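Phage tail sheath protein (Desulfitobacterium hafniense, PDB 3HXL) probably forms the contractile sheath around the tail tube of a myovirus-type phage or a related tail-like particle. Local coordinates at residues V234-P239 with L261-A266; I203-T208 with A214-F219; T129-S134 with G165-T170; G101-T106 with S148-L153. All blocks are in the same frame, centred on the assembly; numbering follows the deposited sequence.

The contacts fall into two pairs in two parts of the chain. Contacts 3 and 4 lie in the beta-sandwich region, their centres about 8 Å apart. Their segments alternate along the chain, and they touch where Leu167 packs on Ile150. Contacts 1 and 2 follow in the subtilisin-like region, contact 2 before contact 1, with centres about 10 Å apart. They share the mixed sheet, where strands 202-204 and 232-236 are parallel neighbours joined by backbone hydrogen bonds between Val234 and both Ile203 and Leu205. About 45 to 51 Å separates the centres of one pair from those of the other. Each pair is therefore local packing within its own part of an elongated subunit.

Contact 1 (V234-P239 with L261-A266); sequences VLENYP and LTAAQA
Glu236 and Ala264 bring the two backbones together, with their CA atoms 5.0 Å apart. Strand 232-236 ends at this point and helix 263-276 begins beside it. Thr262 is the N-cap of that helix. Gln265 N donates to Thr262 OG1 (3.1 Å), and Thr262 N donates in return to a lone pair of Gln265 OE1 (2.9 Å). This pair of bonds is a capping box.

No hydrogen bond joins the segments directly. The contact is carried by the side chain of Glu236. Its CG is anti to the backbone N (chi1 178°), which lays the methylene against the first helical turn. There Glu236 CG is 3.3 Å from Ala264 N and 3.4 Å from Ala263 CB. A bend at chi2 (-101°) turns the carboxylate toward Asn237 ND2 and a water. This water donates to Glu236 OE1 (2.8 Å) and accepts from Ala264 N (3.1 Å), so it bridges strand end and helix start. Asn237 ND2 reaches the same OE1 at 2.8 Å, from above the carboxylate plane, and also brushes the Ala263 methyl. A second bond from ND2 to Lys250 O fixes the amide. Lys213 forms a salt bridge with OE2. This lysine and the nearby helix N-terminus would probably both favour the ionised carboxylate.

The arrangement is a strand C-terminal end packed against a capped helix N-terminus, in the alpha/beta fold of the subtilisin-like region.

Contact 2 (I203-T208 with A214-F219); sequences IALPST and ATFTAF
Leu205 and Phe216 make the tight part of this contact. Leu205 CD2 sits over the centre of the Phe216 ring, 3.8 Å from the ring centroid and only 12° off the ring normal. This is a CH-pi contact on one face. Leu205 CB and CD1 lie on the same side of the ring, displaced toward CE1 and CZ. With chi1 at 175°, Leu205 holds its branch opposite the backbone nitrogen, and this carries it to the ring.

Ile203 comes to the same ring from another side. Its CG2 lies near the ring plane, at the edge, 3.8 Å from Phe216 CE1. The other branch of Ile203 goes to the next aromatic, with CD1 3.7 Å from Phe219 CE2. That approach is oblique and involves a single pair of atoms, so it is the lighter part of the packing. Helix 185-195 adds to the apolar surroundings: Tyr191 touches Ile203, and Leu192 touches Phe219.

The side toward solvent is looser. After Leu205 the chain makes an inverse gamma turn centred on Pro206 and leaves residues 214-219, then leads past exposed Thr208 into the start of helix 210-227. Ala214 and Ala218 on the helix are exposed as well and make no contact with segment 203-208.

Strand 202-204 and helix 210-227 belong to one beta-alpha-beta unit with strand 232-236, and Leu235 of that last strand also packs on Phe216. The contact thus rests on dispersion and burial of apolar groups, with at most a weakly directional CH-pi contact at the ring face.

Contact 3 (T129-S134 with G165-T170); sequences TKFDVS and GALTET
On the strand that brings Phe131 against Leu167, Asp132 OD1 is gripped by two groups, Thr146 OG1 and Asn124 ND2. Thr146 is in strand 140-147, and Asn124 follows strand 117-123, the neighbour on the other side of strand 131-137. Asp132 points away from segment 165-170, while Phe131 points toward it.

Phe131 carries most of the contact. Its CG lies anti to the carbonyl carbon (chi1 -59°), which holds the ring over the Leu167 side chain. Leu167 CB sits over the centre of the ring, 4.2 Å from the centroid and 5° off the ring normal, as a CH-pi contact. The two side chains run antiparallel, each alongside the other. Leu167 CD1 therefore ends near the base of the ring, 4.1 Å from Phe131 CD1. The same methyl meets Val133 CG2 at 4.2 Å. At the far end, Phe131 CZ is 3.8 Å from Leu167 O.

Glu169 touches the margin of the ring. Its CG lies at the edge, 4.2 Å from Phe131 CE2, and its OE2 is hydrogen-bonded to Glu123 N.

Segment 165-170 passes from the three-stranded to the four-stranded antiparallel sheet and turns Leu167 in against strand 131-137, as expected of a beta-sandwich crossing.

Contact 4 (G101-T106 with S148-L153); sequences GNLTVT and SDIAGL
Leu103 CD1 is the meeting point of three side chains. It lies 3.9 Å from Ile150 CG2 and 3.9 Å from Leu153 CD1. Leu103 and Leu153 meet tip to tip. Ile150 reaches back toward Asn102 with its other branch: CD1 is 3.7 Å from Asn102 CB and 3.7 Å from Leu103 N. A trans chi1 (179°) directs the branch end of Leu103 at the turn.

The turn itself forms the next shell. Ile150 to Leu153 is a type I beta turn, with Leu153 N bonded to Ile150 O at 2.9 Å. It places both apolar residues on the side facing Leu103. Before it, Asp149 OD1 accepts from Gly152 N at 3.1 Å, an Asx motif that ties the aspartate to the turn.

Further out, Asn102 ND2 is hydrogen-bonded to Ala166 O, which links this end of the contact to the loop 165-170. Phe161 of strand 159-162 touches both Leu103 and Leu153. Leu119 and Ile121 of strand 117-123 also pack on Leu103.

The cohesion across the two segments is apolar, while the polar bonds serve to shape the turn and tie Asn102 to Ala166 of segment 165-170.

Contact 1 (V234-P239 with L261-A266)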
loop_
_atom_site.group_PDB
_atom_site.type_symbol
_atom_site.label_atom_id
_atom_site.label_comp_id
_atom_site.label_asym_id
_atom_site.label_seq_id
_atom_site.Cartn_x
_atom_site.Cartn_y
_atom_site.Cartn_z
ATOM N N VAL A 234 -3.638 -3.932 7.670
ATOM C CA VAL A 234 -4.883 -3.321 8.114
ATOM C C VAL A 234 -6.052 -4.169 7.628
ATOM O O VAL A 234 -6.300 -4.287 6.424
ATOM C CB VAL A 234 -5.038 -1.893 7.550
ATOM C CG1 VAL A 234 -6.345 -1.279 8.041
ATOM C CG2 VAL A 234 -3.845 -1.039 7.984
ATOM N N LEU A 235 -6.762 -4.753 8.586
ATOM C CA LEU A 235 -7.892 -5.621 8.302
ATOM C C LEU A 235 -9.195 -5.026 8.791
ATOM O O LEU A 235 -9.210 -4.005 9.486
ATOM C CB LEU A 235 -7.692 -6.978 8.981
ATOM C CG LEU A 235 -6.316 -7.618 8.843
ATOM C CD1 LEU A 235 -6.282 -8.917 9.645
ATOM C CD2 LEU A 235 -6.016 -7.884 7.381
ATOM N N GLU A 236 -10.284 -5.695 8.415
ATOM C CA GLU A 236 -11.646 -5.306 8.775
ATOM C C GLU A 236 -12.191 -6.227 9.855
ATOM O O GLU A 236 -12.192 -7.440 9.682
ATOM C CB GLU A 236 -12.560 -5.423 7.548
ATOM C CG GLU A 236 -14.009 -5.088 7.817
ATOM C CD GLU A 236 -14.920 -6.306 7.987
ATOM O OE1 GLU A 236 -16.095 -6.078 8.303
ATOM O OE2 GLU A 236 -14.493 -7.470 7.801
ATOM N N ASN A 237 -12.655 -5.650 10.956
ATOM C CA ASN A 237 -13.238 -6.423 12.047
ATOM C C ASN A 237 -12.527 -7.741 12.377
ATOM O O ASN A 237 -13.078 -8.829 12.186
ATOM C CB ASN A 237 -14.720 -6.686 11.741
ATOM C CG ASN A 237 -15.575 -5.449 11.927
ATOM O OD1 ASN A 237 -15.906 -5.079 13.051
ATOM N ND2 ASN A 237 -15.914 -4.788 10.827
ATOM N N TYR A 238 -11.301 -7.638 12.874
ATOM C CA TYR A 238 -10.546 -8.821 13.252
ATOM C C TYR A 238 -9.664 -8.538 14.460
ATOM O O TYR A 238 -8.445 -8.730 14.420
ATOM C CB TYR A 238 -9.685 -9.305 12.086
ATOM C CG TYR A 238 -9.270 -10.752 12.213
ATOM C CD1 TYR A 238 -7.941 -11.104 12.459
ATOM C CD2 TYR A 238 -10.211 -11.773 12.079
ATOM C CE1 TYR A 238 -7.559 -12.445 12.565
ATOM C CE2 TYR A 238 -9.843 -13.113 12.183
ATOM C CZ TYR A 238 -8.517 -13.442 12.423
ATOM O OH TYR A 238 -8.151 -14.768 12.503
ATOM N N PRO A 239 -10.271 -8.066 15.553
ATOM C CA PRO A 239 -9.502 -7.769 16.762
ATOM C C PRO A 239 -8.868 -9.032 17.347
ATOM O O PRO A 239 -7.954 -8.955 18.167
ATOM C CB PRO A 239 -10.543 -7.147 17.685
ATOM C CG PRO A 239 -11.808 -7.822 17.268
ATOM C CD PRO A 239 -11.704 -7.801 15.766
ATOM N N LEU A 261 -18.893 3.955 2.761
ATOM C CA LEU A 261 -17.836 2.957 2.667
ATOM C C LEU A 261 -17.912 2.015 3.858
ATOM O O LEU A 261 -18.073 2.453 4.994
ATOM C CB LEU A 261 -16.465 3.634 2.641
ATOM C CG LEU A 261 -16.174 4.590 1.479
ATOM C CD1 LEU A 261 -14.782 5.200 1.682
ATOM C CD2 LEU A 261 -16.237 3.849 0.142
ATOM N N THR A 262 -17.800 0.720 3.588
ATOM C CA THR A 262 -17.837 -0.287 4.641
ATOM C C THR A 262 -16.506 -0.289 5.378
ATOM O O THR A 262 -15.559 0.386 4.971
ATOM C CB THR A 262 -18.009 -1.696 4.069
ATOM O OG1 THR A 262 -16.917 -1.970 3.184
ATOM C CG2 THR A 262 -19.313 -1.824 3.323
ATOM N N ALA A 263 -16.429 -1.063 6.456
ATOM C CA ALA A 263 -15.185 -1.155 7.215
ATOM C C ALA A 263 -14.119 -1.765 6.315
ATOM O O ALA A 263 -12.956 -1.346 6.328
ATOM C CB ALA A 263 -15.385 -2.012 8.457
ATOM N N ALA A 264 -14.514 -2.765 5.532
ATOM C CA ALA A 264 -13.579 -3.419 4.621
ATOM C C ALA A 264 -12.988 -2.401 3.640
ATOM O O ALA A 264 -11.789 -2.409 3.369
ATOM C CB ALA A 264 -14.282 -4.534 3.849
ATOM N N GLN A 265 -13.839 -1.541 3.093
ATOM C CA GLN A 265 -13.374 -0.527 2.155
ATOM C C GLN A 265 -12.524 0.526 2.859
ATOM O O GLN A 265 -11.600 1.102 2.264
ATOM C CB GLN A 265 -14.552 0.169 1.484
ATOM C CG GLN A 265 -15.382 -0.709 0.560
ATOM C CD GLN A 265 -16.556 0.051 -0.004
ATOM O OE1 GLN A 265 -17.418 0.502 0.744
ATOM N NE2 GLN A 265 -16.595 0.210 -1.330
ATOM N N ALA A 266 -12.857 0.789 4.119
ATOM C CA ALA A 266 -12.146 1.778 4.921
ATOM C C ALA A 266 -10.696 1.385 5.215
ATOM O O ALA A 266 -9.878 2.242 5.541
ATOM C CB ALA A 266 -12.904 2.025 6.228
HETATM O O HOH W 1 -17.018 -4.403 6.308
#

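Contact 2 (I203-T208 with A214-F219)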
loop_
_atom_site.group_PDB
_atom_site.type_symbol
_atom_site.label_atom_id
_atom_site.label_comp_id
_atom_site.label_asym_id
_atom_site.label_seq_id
_atom_site.Cartn_x
_atom_site.Cartn_y
_atom_site.Cartn_z
ATOM N N ILE A 203 -0.093 -2.726 4.563
ATOM C CA ILE A 203 -0.901 -3.474 3.611
ATOM C C ILE A 203 -2.364 -3.351 4.019
ATOM O O ILE A 203 -2.683 -3.382 5.203
ATOM C CB ILE A 203 -0.542 -4.973 3.609
ATOM C CG1 ILE A 203 0.808 -5.191 2.924
ATOM C CG2 ILE A 203 -1.647 -5.760 2.918
ATOM C CD1 ILE A 203 1.370 -6.600 3.112
ATOM N N ALA A 204 -3.248 -3.197 3.041
ATOM C CA ALA A 204 -4.669 -3.122 3.329
ATOM C C ALA A 204 -5.318 -4.367 2.750
ATOM O O ALA A 204 -4.980 -4.791 1.642
ATOM C CB ALA A 204 -5.289 -1.874 2.693
ATOM N N LEU A 205 -6.222 -4.975 3.511
ATOM C CA LEU A 205 -6.956 -6.142 3.028
ATOM C C LEU A 205 -8.431 -5.747 3.074
ATOM O O LEU A 205 -9.079 -5.869 4.105
ATOM C CB LEU A 205 -6.707 -7.376 3.914
ATOM C CG LEU A 205 -7.540 -8.614 3.549
ATOM C CD1 LEU A 205 -7.326 -8.973 2.076
ATOM C CD2 LEU A 205 -7.153 -9.784 4.439
ATOM N N PRO A 206 -8.967 -5.229 1.958
ATOM C CA PRO A 206 -10.370 -4.809 1.872
ATOM C C PRO A 206 -11.270 -6.010 1.589
ATOM O O PRO A 206 -11.976 -6.055 0.580
ATOM C CB PRO A 206 -10.345 -3.813 0.717
ATOM C CG PRO A 206 -9.362 -4.442 -0.211
ATOM C CD PRO A 206 -8.233 -4.840 0.738
ATOM N N SER A 207 -11.238 -6.971 2.508
ATOM C CA SER A 207 -11.993 -8.210 2.385
ATOM C C SER A 207 -12.575 -8.634 3.734
ATOM O O SER A 207 -11.969 -8.403 4.777
ATOM C CB SER A 207 -11.052 -9.299 1.863
ATOM O OG SER A 207 -11.660 -10.578 1.889
ATOM N N THR A 208 -13.753 -9.250 3.716
ATOM C CA THR A 208 -14.375 -9.704 4.954
ATOM C C THR A 208 -14.042 -11.170 5.226
ATOM O O THR A 208 -14.502 -11.741 6.216
ATOM C CB THR A 208 -15.903 -9.570 4.899
ATOM O OG1 THR A 208 -16.411 -10.360 3.817
ATOM C CG2 THR A 208 -16.304 -8.115 4.693
ATOM N N ALA A 214 -6.708 -14.195 8.895
ATOM C CA ALA A 214 -5.811 -14.987 9.726
ATOM C C ALA A 214 -4.466 -15.132 9.037
ATOM O O ALA A 214 -3.416 -15.006 9.667
ATOM C CB ALA A 214 -6.423 -16.366 9.996
ATOM N N THR A 215 -4.500 -15.389 7.737
ATOM C CA THR A 215 -3.277 -15.541 6.961
ATOM C C THR A 215 -2.474 -14.239 6.954
ATOM O O THR A 215 -1.258 -14.257 7.147
ATOM C CB THR A 215 -3.594 -15.970 5.514
ATOM O OG1 THR A 215 -4.110 -17.310 5.518
ATOM C CG2 THR A 215 -2.345 -15.921 4.647
ATOM N N PHE A 216 -3.147 -13.112 6.743
ATOM C CA PHE A 216 -2.442 -11.838 6.738
ATOM C C PHE A 216 -1.855 -11.543 8.115
ATOM O O PHE A 216 -0.773 -10.967 8.221
ATOM C CB PHE A 216 -3.370 -10.698 6.286
ATOM C CG PHE A 216 -3.468 -10.558 4.789
ATOM C CD1 PHE A 216 -3.279 -9.315 4.178
ATOM C CD2 PHE A 216 -3.721 -11.670 3.982
ATOM C CE1 PHE A 216 -3.344 -9.183 2.788
ATOM C CE2 PHE A 216 -3.786 -11.547 2.596
ATOM C CZ PHE A 216 -3.593 -10.298 1.992
ATOM N N THR A 217 -2.560 -11.956 9.166
ATOM C CA THR A 217 -2.082 -11.747 10.535
ATOM C C THR A 217 -0.798 -12.547 10.745
ATOM O O THR A 217 0.167 -12.040 11.313
ATOM C CB THR A 217 -3.149 -12.178 11.572
ATOM O OG1 THR A 217 -4.313 -11.353 11.427
ATOM C CG2 THR A 217 -2.613 -12.030 12.996
ATOM N N ALA A 218 -0.783 -13.795 10.276
ATOM C CA ALA A 218 0.401 -14.634 10.410
ATOM C C ALA A 218 1.540 -14.040 9.584
ATOM O O ALA A 218 2.699 -14.023 10.010
ATOM C CB ALA A 218 0.099 -16.066 9.943
ATOM N N PHE A 219 1.198 -13.558 8.394
ATOM C CA PHE A 219 2.164 -12.947 7.489
ATOM C C PHE A 219 2.869 -11.792 8.201
ATOM O O PHE A 219 4.095 -11.690 8.177
ATOM C CB PHE A 219 1.442 -12.429 6.240
ATOM C CG PHE A 219 2.342 -11.744 5.249
ATOM C CD1 PHE A 219 3.188 -12.478 4.427
ATOM C CD2 PHE A 219 2.336 -10.351 5.137
ATOM C CE1 PHE A 219 4.017 -11.841 3.504
ATOM C CE2 PHE A 219 3.160 -9.703 4.218
ATOM C CZ PHE A 219 4.003 -10.446 3.398
#

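Contact 3 (T129-S134 with G165-T170)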
loop_
_atom_site.group_PDB
_atom_site.type_symbol
_atom_site.label_atom_id
_atom_site.label_comp_id
_atom_site.label_asym_id
_atom_site.label_seq_id
_atom_site.Cartn_x
_atom_site.Cartn_y
_atom_site.Cartn_z
ATOM N N THR A 129 -10.205 3.272 -50.902
ATOM C CA THR A 129 -9.450 2.025 -50.867
ATOM C C THR A 129 -8.898 1.773 -49.468
ATOM O O THR A 129 -8.156 0.815 -49.246
ATOM C CB THR A 129 -8.260 2.042 -51.844
ATOM O OG1 THR A 129 -7.222 2.879 -51.321
ATOM C CG2 THR A 129 -8.695 2.569 -53.203
ATOM N N LYS A 130 -9.258 2.640 -48.530
ATOM C CA LYS A 130 -8.789 2.506 -47.157
ATOM C C LYS A 130 -9.947 2.483 -46.166
ATOM O O LYS A 130 -11.064 2.880 -46.493
ATOM C CB LYS A 130 -7.839 3.653 -46.821
ATOM C CG LYS A 130 -6.571 3.658 -47.650
ATOM C CD LYS A 130 -5.704 4.851 -47.304
ATOM C CE LYS A 130 -4.386 4.796 -48.054
ATOM N NZ LYS A 130 -3.641 3.553 -47.713
ATOM N N PHE A 131 -9.681 2.006 -44.957
ATOM C CA PHE A 131 -10.716 1.944 -43.936
ATOM C C PHE A 131 -10.274 2.688 -42.685
ATOM O O PHE A 131 -9.086 2.755 -42.380
ATOM C CB PHE A 131 -11.023 0.492 -43.543
ATOM C CG PHE A 131 -11.483 -0.371 -44.681
ATOM C CD1 PHE A 131 -10.578 -0.840 -45.626
ATOM C CD2 PHE A 131 -12.821 -0.739 -44.791
ATOM C CE1 PHE A 131 -10.996 -1.665 -46.667
ATOM C CE2 PHE A 131 -13.251 -1.564 -45.830
ATOM C CZ PHE A 131 -12.335 -2.029 -46.768
ATOM N N ASP A 132 -11.237 3.255 -41.972
ATOM C CA ASP A 132 -10.941 3.949 -40.729
ATOM C C ASP A 132 -11.377 3.016 -39.609
ATOM O O ASP A 132 -12.574 2.834 -39.379
ATOM C CB ASP A 132 -11.706 5.274 -40.635
ATOM C CG ASP A 132 -11.161 6.333 -41.577
ATOM O OD1 ASP A 132 -9.924 6.466 -41.685
ATOM O OD2 ASP A 132 -11.973 7.044 -42.204
ATOM N N VAL A 133 -10.408 2.404 -38.934
ATOM C CA VAL A 133 -10.707 1.486 -37.840
ATOM C C VAL A 133 -10.580 2.227 -36.517
ATOM O O VAL A 133 -9.486 2.612 -36.102
ATOM C CB VAL A 133 -9.750 0.273 -37.842
ATOM C CG1 VAL A 133 -10.163 -0.721 -36.761
ATOM C CG2 VAL A 133 -9.769 -0.392 -39.205
ATOM N N SER A 134 -11.713 2.433 -35.860
ATOM C CA SER A 134 -11.715 3.148 -34.599
ATOM C C SER A 134 -12.079 2.253 -33.425
ATOM O O SER A 134 -12.889 1.329 -33.547
ATOM C CB SER A 134 -12.678 4.335 -34.685
ATOM O OG SER A 134 -12.245 5.250 -35.678
ATOM N N GLY A 165 -6.034 -10.988 -44.159
ATOM C CA GLY A 165 -6.860 -10.676 -45.309
ATOM C C GLY A 165 -7.459 -9.284 -45.306
ATOM O O GLY A 165 -6.918 -8.357 -44.704
ATOM N N ALA A 166 -8.599 -9.145 -45.972
ATOM C CA ALA A 166 -9.270 -7.860 -46.087
ATOM C C ALA A 166 -10.232 -7.542 -44.955
ATOM O O ALA A 166 -10.788 -8.431 -44.307
ATOM C CB ALA A 166 -10.005 -7.785 -47.416
ATOM N N LEU A 167 -10.432 -6.249 -44.745
ATOM C CA LEU A 167 -11.329 -5.762 -43.715
ATOM C C LEU A 167 -12.751 -5.655 -44.249
ATOM O O LEU A 167 -12.972 -5.575 -45.461
ATOM C CB LEU A 167 -10.866 -4.390 -43.227
ATOM C CG LEU A 167 -9.573 -4.339 -42.404
ATOM C CD1 LEU A 167 -8.996 -2.929 -42.442
ATOM C CD2 LEU A 167 -9.856 -4.775 -40.969
ATOM N N THR A 168 -13.703 -5.655 -43.322
ATOM C CA THR A 168 -15.125 -5.539 -43.620
ATOM C C THR A 168 -15.679 -4.435 -42.723
ATOM O O THR A 168 -15.298 -4.331 -41.559
ATOM C CB THR A 168 -15.879 -6.852 -43.305
ATOM O OG1 THR A 168 -15.557 -7.840 -44.291
ATOM C CG2 THR A 168 -17.383 -6.618 -43.289
ATOM N N GLU A 169 -16.576 -3.616 -43.261
ATOM C CA GLU A 169 -17.161 -2.521 -42.491
ATOM C C GLU A 169 -18.090 -2.973 -41.373
ATOM O O GLU A 169 -18.564 -4.107 -41.353
ATOM C CB GLU A 169 -17.940 -1.577 -43.409
ATOM C CG GLU A 169 -17.086 -0.649 -44.249
ATOM C CD GLU A 169 -17.925 0.376 -44.996
ATOM O OE1 GLU A 169 -18.750 -0.032 -45.840
ATOM O OE2 GLU A 169 -17.762 1.586 -44.729
ATOM N N THR A 170 -18.341 -2.065 -40.437
ATOM C CA THR A 170 -19.248 -2.317 -39.326
ATOM C C THR A 170 -19.568 -0.993 -38.656
ATOM O O THR A 170 -18.672 -0.206 -38.355
ATOM C CB THR A 170 -18.649 -3.296 -38.276
ATOM O OG1 THR A 170 -19.555 -3.415 -37.172
ATOM C CG2 THR A 170 -17.301 -2.806 -37.768
#

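Contact 4 (G101-T106 with S148-L153)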
loop_
_atom_site.group_PDB
_atom_site.type_symbol
_atom_site.label_atom_id
_atom_site.label_comp_id
_atom_site.label_asym_id
_atom_site.label_seq_id
_atom_site.Cartn_x
_atom_site.Cartn_y
_atom_site.Cartn_z
ATOM N N GLY A 101 -15.856 -10.435 -39.935
ATOM C CA GLY A 101 -15.229 -10.953 -41.135
ATOM C C GLY A 101 -13.954 -11.706 -40.800
ATOM O O GLY A 101 -13.981 -12.698 -40.068
ATOM N N ASN A 102 -12.832 -11.230 -41.326
ATOM C CA ASN A 102 -11.547 -11.865 -41.087
ATOM C C ASN A 102 -10.869 -11.307 -39.841
ATOM O O ASN A 102 -9.972 -11.933 -39.280
ATOM C CB ASN A 102 -10.624 -11.657 -42.296
ATOM C CG ASN A 102 -11.188 -12.258 -43.572
ATOM O OD1 ASN A 102 -11.538 -13.438 -43.612
ATOM N ND2 ASN A 102 -11.278 -11.446 -44.624
ATOM N N LEU A 103 -11.314 -10.130 -39.413
ATOM C CA LEU A 103 -10.736 -9.457 -38.258
ATOM C C LEU A 103 -11.307 -9.841 -36.904
ATOM O O LEU A 103 -12.519 -9.929 -36.723
ATOM C CB LEU A 103 -10.873 -7.940 -38.417
ATOM C CG LEU A 103 -10.324 -7.086 -37.269
ATOM C CD1 LEU A 103 -8.809 -7.185 -37.239
ATOM C CD2 LEU A 103 -10.761 -5.635 -37.460
ATOM N N THR A 104 -10.411 -10.072 -35.954
ATOM C CA THR A 104 -10.813 -10.384 -34.595
ATOM C C THR A 104 -10.146 -9.331 -33.728
ATOM O O THR A 104 -8.961 -9.032 -33.900
ATOM C CB THR A 104 -10.361 -11.795 -34.166
ATOM O OG1 THR A 104 -11.180 -12.779 -34.815
ATOM C CG2 THR A 104 -10.493 -11.959 -32.658
ATOM N N VAL A 105 -10.930 -8.739 -32.832
ATOM C CA VAL A 105 -10.445 -7.710 -31.920
ATOM C C VAL A 105 -10.629 -8.259 -30.512
ATOM O O VAL A 105 -11.745 -8.593 -30.109
ATOM C CB VAL A 105 -11.257 -6.406 -32.044
ATOM C CG1 VAL A 105 -10.622 -5.315 -31.190
ATOM C CG2 VAL A 105 -11.327 -5.979 -33.498
ATOM N N THR A 106 -9.529 -8.347 -29.775
ATOM C CA THR A 106 -9.545 -8.884 -28.424
ATOM C C THR A 106 -8.987 -7.879 -27.419
ATOM O O THR A 106 -7.965 -7.237 -27.671
ATOM C CB THR A 106 -8.708 -10.176 -28.367
ATOM O OG1 THR A 106 -9.118 -11.046 -29.433
ATOM C CG2 THR A 106 -8.893 -10.883 -27.037
ATOM N N SER A 148 -5.180 -0.145 -45.103
ATOM C CA SER A 148 -5.657 -0.766 -46.331
ATOM C C SER A 148 -6.255 -2.129 -46.009
ATOM O O SER A 148 -7.252 -2.538 -46.604
ATOM C CB SER A 148 -4.497 -0.943 -47.315
ATOM O OG SER A 148 -3.933 0.302 -47.682
ATOM N N ASP A 149 -5.638 -2.824 -45.059
ATOM C CA ASP A 149 -6.081 -4.151 -44.657
ATOM C C ASP A 149 -5.777 -4.420 -43.183
ATOM O O ASP A 149 -5.309 -3.535 -42.462
ATOM C CB ASP A 149 -5.391 -5.207 -45.521
ATOM C CG ASP A 149 -3.896 -4.977 -45.634
ATOM O OD1 ASP A 149 -3.244 -4.759 -44.591
ATOM O OD2 ASP A 149 -3.367 -5.014 -46.767
ATOM N N ILE A 150 -6.041 -5.648 -42.745
ATOM C CA ILE A 150 -5.801 -6.040 -41.361
ATOM C C ILE A 150 -4.322 -5.957 -40.988
ATOM O O ILE A 150 -3.972 -5.568 -39.874
ATOM C CB ILE A 150 -6.282 -7.480 -41.104
ATOM C CG1 ILE A 150 -7.792 -7.569 -41.318
ATOM C CG2 ILE A 150 -5.915 -7.905 -39.687
ATOM C CD1 ILE A 150 -8.338 -8.976 -41.245
ATOM N N ALA A 151 -3.460 -6.327 -41.928
ATOM C CA ALA A 151 -2.023 -6.303 -41.695
ATOM C C ALA A 151 -1.531 -4.926 -41.262
ATOM O O ALA A 151 -0.650 -4.810 -40.407
ATOM C CB ALA A 151 -1.287 -6.749 -42.956
ATOM N N GLY A 152 -2.105 -3.885 -41.852
ATOM C CA GLY A 152 -1.697 -2.529 -41.523
ATOM C C GLY A 152 -2.072 -2.075 -40.127
ATOM O O GLY A 152 -1.611 -1.029 -39.666
ATOM N N LEU A 153 -2.906 -2.856 -39.446
ATOM C CA LEU A 153 -3.334 -2.505 -38.098
ATOM C C LEU A 153 -2.258 -2.732 -37.046
ATOM O O LEU A 153 -1.456 -3.658 -37.147
ATOM C CB LEU A 153 -4.590 -3.291 -37.720
ATOM C CG LEU A 153 -5.882 -2.854 -38.404
ATOM C CD1 LEU A 153 -6.993 -3.832 -38.068
ATOM C CD2 LEU A 153 -6.255 -1.445 -37.940
#